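Local coordinates for glucosamine 6-phosphate N-acetyltransferase (Arabidopsis thaliana, PDB 3T90), which transfers the acetyl group of acetyl-CoA to D-glucosamine 6-phosphate, a step in the biosynthesis of UDP-N-acetylglucosamine, at residues S46-E58 / I64-F76. Numbering follows the deposited sequence. Where two conformers were deposited one is given.
Sequences SYGDDHVICVIEE and IAATGSVMIEKKF
Asp-50 meets Ile-72 and Lys-74 where the antiparallel pairing of strands 51-58 and 63-74 begins. Asp-50 O accepts an almost straight bond from Ile-72 N (2.8 Å, 178° at the hydrogen) and a second from a water that also donates to Ile-72 O. The carboxylate crosses the lysine chain at about a right angle; Lys-74 NZ, swung toward it by a bend at chi4 (90°), forms a salt bridge 3.1 Å from Asp-50 OD2, approaching from above the carboxylate plane. With an alanine here, the Lys-74 ammonium would probably lose this mate and the flank of Ile-72, whose CB lies 3.9 Å from Asp-50 OD1, its polar neighbour. Further along, Met-71 lays CB and SD over one face of the His-51 imidazole, SD 4.4 Å from the ring centroid. At the far end Ile-64 rests CG2 3.9 Å from Val-55 CB. Here Ala-65 and Ala-66 share the place opposite Ile-56, a classic beta bulge; Ala-65 N bonds Ile-56 O at 2.7 Å, and Ile-56 CD1 packs 4.2 Å from Ala-66 CB. This hairpin of the GNAT fold runs between strands 5-9 and 82-91, while helix 100-114 packs on the face carrying Val-52, Cys-54, Ile-56 and Val-70.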
loop_
_atom_site.group_PDB
_atom_site.type_symbol
_atom_site.label_atom_id
_atom_site.label_comp_id
_atom_site.label_asym_id
_atom_site.label_seq_id
_atom_site.Cartn_x
_atom_site.Cartn_y
_atom_site.Cartn_z
ATOM N N SER A 46 10.375 2.616 13.185
ATOM C CA SER A 46 10.992 1.308 13.293
ATOM C C SER A 46 11.195 0.705 11.922
ATOM O O SER A 46 12.087 -0.135 11.757
ATOM C CB SER A 46 10.193 0.372 14.259
ATOM O OG SER A 46 9.099 -0.226 13.635
ATOM N N TYR A 47 10.456 1.168 10.906
ATOM C CA TYR A 47 10.564 0.604 9.542
ATOM C C TYR A 47 11.655 1.239 8.771
ATOM O O TYR A 47 11.888 0.828 7.593
ATOM C CB TYR A 47 9.281 0.865 8.750
ATOM C CG TYR A 47 8.174 -0.058 9.118
ATOM C CD1 TYR A 47 7.764 -1.071 8.246
ATOM C CD2 TYR A 47 7.525 0.078 10.354
ATOM C CE1 TYR A 47 6.724 -1.939 8.601
ATOM C CE2 TYR A 47 6.493 -0.767 10.724
ATOM C CZ TYR A 47 6.097 -1.793 9.853
ATOM O OH TYR A 47 5.054 -2.651 10.226
ATOM N N GLY A 48 12.275 2.270 9.319
ATOM C CA GLY A 48 13.410 2.847 8.643
ATOM C C GLY A 48 13.058 3.383 7.293
ATOM O O GLY A 48 12.015 4.008 7.101
ATOM N N ASP A 49 13.948 3.124 6.350
ATOM C CA ASP A 49 13.734 3.630 5.026
ATOM C C ASP A 49 12.541 3.016 4.248
ATOM O O ASP A 49 12.190 3.494 3.186
ATOM C CB ASP A 49 15.049 3.525 4.211
ATOM C CG ASP A 49 16.011 4.730 4.437
ATOM O OD1 ASP A 49 17.207 4.478 4.183
ATOM O OD2 ASP A 49 15.631 5.910 4.787
ATOM N N ASP A 50 11.947 1.984 4.775
ATOM C CA ASP A 50 10.771 1.365 4.146
ATOM C C ASP A 50 9.466 2.127 4.473
ATOM O O ASP A 50 8.410 1.783 3.966
ATOM C CB ASP A 50 10.643 -0.075 4.591
ATOM C CG ASP A 50 11.742 -0.952 4.002
ATOM O OD1 ASP A 50 11.981 -0.800 2.802
ATOM O OD2 ASP A 50 12.328 -1.743 4.784
ATOM N N HIS A 51 9.533 3.168 5.329
ATOM C CA HIS A 51 8.246 3.938 5.628
ATOM C C HIS A 51 8.653 5.355 6.031
ATOM O O HIS A 51 8.992 5.482 7.262
ATOM C CB HIS A 51 7.405 3.210 6.720
ATOM C CG HIS A 51 5.949 3.664 6.794
ATOM N ND1 HIS A 51 4.979 3.029 7.568
ATOM C CD2 HIS A 51 5.330 4.650 6.148
ATOM C CE1 HIS A 51 3.820 3.677 7.399
ATOM N NE2 HIS A 51 4.035 4.710 6.585
ATOM N N VAL A 52 8.542 6.320 5.076
ATOM C CA VAL A 52 9.011 7.750 5.133
ATOM C C VAL A 52 7.769 8.698 5.127
ATOM O O VAL A 52 6.809 8.458 4.415
ATOM C CB VAL A 52 9.886 8.263 3.872
ATOM C CG1 VAL A 52 9.936 9.849 3.779
ATOM C CG2 VAL A 52 11.261 7.657 3.812
ATOM N N ILE A 53 7.724 9.626 6.082
ATOM C CA ILE A 53 6.757 10.670 6.043
ATOM C C ILE A 53 7.448 12.002 5.764
ATOM O O ILE A 53 8.358 12.380 6.550
ATOM C CB ILE A 53 5.968 10.769 7.344
ATOM C CG1 ILE A 53 5.336 9.382 7.635
ATOM C CG2 ILE A 53 4.936 11.935 7.242
ATOM C CD1 ILE A 53 4.473 9.365 8.879
ATOM N N CYS A 54 7.069 12.706 4.692
ATOM C CA CYS A 54 7.649 14.004 4.331
ATOM C C CYS A 54 6.691 15.067 4.882
ATOM O O CYS A 54 5.450 14.930 4.794
ATOM C CB CYS A 54 7.639 14.077 2.774
ATOM S SG CYS A 54 8.103 15.677 2.121
ATOM N N VAL A 55 7.278 16.133 5.432
ATOM C CA VAL A 55 6.521 17.356 5.764
ATOM C C VAL A 55 7.183 18.580 5.212
ATOM O O VAL A 55 8.441 18.606 5.047
ATOM C CB VAL A 55 6.360 17.534 7.312
ATOM C CG1 VAL A 55 5.497 16.433 7.928
ATOM C CG2 VAL A 55 7.663 17.755 8.053
ATOM N N ILE A 56 6.368 19.582 4.934
ATOM C CA ILE A 56 6.887 20.879 4.617
ATOM C C ILE A 56 6.382 21.801 5.704
ATOM O O ILE A 56 5.156 21.943 5.881
ATOM C CB ILE A 56 6.431 21.392 3.261
ATOM C CG1 ILE A 56 6.907 20.445 2.206
ATOM C CG2 ILE A 56 6.921 22.853 3.014
ATOM C CD1 ILE A 56 6.413 20.844 0.730
ATOM N N GLU A 57 7.323 22.488 6.391
ATOM C CA GLU A 57 6.977 23.449 7.401
ATOM C C GLU A 57 6.997 24.843 6.822
ATOM O O GLU A 57 7.950 25.159 6.101
ATOM C CB GLU A 57 7.953 23.352 8.609
ATOM C CG GLU A 57 7.584 24.286 9.750
ATOM C CD GLU A 57 8.521 24.201 10.973
ATOM O OE1 GLU A 57 9.046 23.128 11.290
ATOM O OE2 GLU A 57 8.724 25.268 11.651
ATOM N N GLU A 58 5.968 25.625 7.146
ATOM C CA GLU A 58 6.047 27.093 6.795
ATOM C C GLU A 58 6.649 27.754 8.049
ATOM O O GLU A 58 6.116 27.706 9.168
ATOM C CB GLU A 58 4.679 27.635 6.438
ATOM C CG GLU A 58 4.761 29.013 5.747
ATOM C CD GLU A 58 5.016 30.135 6.783
ATOM O OE1 GLU A 58 4.248 30.210 7.782
ATOM O OE2 GLU A 58 6.024 30.871 6.534
ATOM N N ILE A 64 3.022 22.892 10.061
ATOM C CA ILE A 64 3.173 22.057 8.878
ATOM C C ILE A 64 2.149 22.509 7.816
ATOM O O ILE A 64 0.935 22.600 8.076
ATOM C CB ILE A 64 2.928 20.579 9.247
ATOM C CG1 ILE A 64 3.830 20.154 10.431
ATOM C CG2 ILE A 64 3.104 19.646 7.999
ATOM C CD1 ILE A 64 5.306 20.363 10.187
ATOM N N ALA A 65 2.661 22.783 6.648
ATOM C CA ALA A 65 1.879 23.240 5.511
ATOM C C ALA A 65 1.470 22.147 4.500
ATOM O O ALA A 65 0.531 22.275 3.769
ATOM C CB ALA A 65 2.726 24.321 4.748
ATOM N N ALA A 66 2.260 21.101 4.420
ATOM C CA ALA A 66 1.958 19.968 3.529
ATOM C C ALA A 66 2.627 18.726 4.033
ATOM O O ALA A 66 3.587 18.772 4.825
ATOM C CB ALA A 66 2.483 20.300 2.074
ATOM N N THR A 67 2.101 17.565 3.656
ATOM C CA THR A 67 2.618 16.283 4.091
ATOM C C THR A 67 2.260 15.194 3.071
ATOM O O THR A 67 1.315 15.339 2.283
ATOM C CB THR A 67 2.097 15.900 5.480
ATOM O OG1 THR A 67 2.795 14.716 5.932
ATOM C CG2 THR A 67 0.590 15.662 5.540
ATOM N N GLY A 68 3.039 14.101 3.135
ATOM C CA GLY A 68 2.723 12.909 2.335
ATOM C C GLY A 68 3.639 11.839 2.834
ATOM O O GLY A 68 4.728 12.073 3.345
ATOM N N SER A 69 3.201 10.599 2.666
ATOM C CA SER A 69 3.894 9.420 3.192
ATOM C C SER A 69 4.198 8.410 2.098
ATOM O O SER A 69 3.498 8.382 1.068
ATOM C CB SER A 69 2.998 8.711 4.212
ATOM O OG SER A 69 2.595 9.611 5.241
ATOM N N VAL A 70 5.212 7.583 2.303
ATOM C CA VAL A 70 5.301 6.378 1.420
ATOM C C VAL A 70 5.712 5.142 2.193
ATOM O O VAL A 70 6.581 5.211 3.055
ATOM C CB VAL A 70 6.281 6.715 0.210
ATOM C CG1 VAL A 70 7.764 6.900 0.677
ATOM C CG2 VAL A 70 6.152 5.584 -0.846
ATOM N N MET A 71 5.072 4.031 1.894
ATOM C CA MET A 71 5.363 2.762 2.492
ATOM C C MET A 71 5.831 1.840 1.403
ATOM O O MET A 71 5.098 1.684 0.371
ATOM C CB MET A 71 4.135 2.213 3.202
ATOM C CG MET A 71 4.558 0.942 3.872
ATOM S SD MET A 71 3.227 0.331 4.937
ATOM C CE MET A 71 2.262 -0.229 3.877
ATOM N N ILE A 72 7.026 1.252 1.596
ATOM C CA ILE A 72 7.612 0.378 0.587
ATOM C C ILE A 72 7.211 -1.044 0.895
ATOM O O ILE A 72 7.367 -1.580 2.030
ATOM C CB ILE A 72 9.151 0.584 0.511
ATOM C CG1 ILE A 72 9.421 1.979 -0.040
ATOM C CG2 ILE A 72 9.778 -0.358 -0.524
ATOM C CD1 ILE A 72 10.987 2.354 -0.104
ATOM N N GLU A 73 6.642 -1.669 -0.139
ATOM C CA GLU A 73 6.131 -3.066 -0.081
ATOM C C GLU A 73 7.128 -3.975 -0.805
ATOM O O GLU A 73 7.343 -3.763 -2.006
ATOM C CB GLU A 73 4.827 -3.128 -0.826
ATOM C CG GLU A 73 4.238 -4.603 -0.776
ATOM C CD GLU A 73 3.228 -4.811 -1.857
ATOM O OE1 GLU A 73 2.838 -5.962 -2.155
ATOM O OE2 GLU A 73 2.777 -3.872 -2.541
ATOM N N LYS A 74 7.658 -4.961 -0.113
ATOM C CA LYS A 74 8.471 -5.989 -0.793
ATOM C C LYS A 74 7.588 -7.048 -1.384
ATOM O O LYS A 74 6.671 -7.536 -0.729
ATOM C CB LYS A 74 9.392 -6.613 0.208
ATOM C CG LYS A 74 10.454 -5.588 0.736
ATOM C CD LYS A 74 11.391 -6.225 1.733
ATOM C CE LYS A 74 12.324 -5.118 2.224
ATOM N NZ LYS A 74 11.709 -4.449 3.444
ATOM N N LYS A 75 7.895 -7.452 -2.625
ATOM C CA LYS A 75 7.106 -8.452 -3.362
ATOM C C LYS A 75 7.951 -9.596 -3.825
ATOM O O LYS A 75 9.219 -9.509 -3.686
ATOM C CB LYS A 75 6.496 -7.780 -4.606
ATOM C CG LYS A 75 5.516 -6.649 -4.279
ATOM C CD LYS A 75 4.934 -6.166 -5.591
ATOM C CE LYS A 75 3.824 -5.119 -5.481
ATOM N NZ LYS A 75 2.551 -5.723 -4.917
ATOM N N PHE A 76 7.352 -10.642 -4.393
ATOM C CA PHE A 76 8.110 -11.670 -5.103
ATOM C C PHE A 76 8.169 -11.394 -6.581
ATOM O O PHE A 76 9.161 -11.696 -7.239
ATOM C CB PHE A 76 7.488 -13.091 -4.877
ATOM C CG PHE A 76 7.695 -13.633 -3.492
ATOM C CD1 PHE A 76 8.846 -14.360 -3.174
ATOM C CD2 PHE A 76 6.768 -13.441 -2.528
ATOM C CE1 PHE A 76 9.026 -14.817 -1.886
ATOM C CE2 PHE A 76 6.967 -13.911 -1.242
ATOM C CZ PHE A 76 8.096 -14.629 -0.944
HETATM O O HOH W 1 7.202 -0.527 4.747
#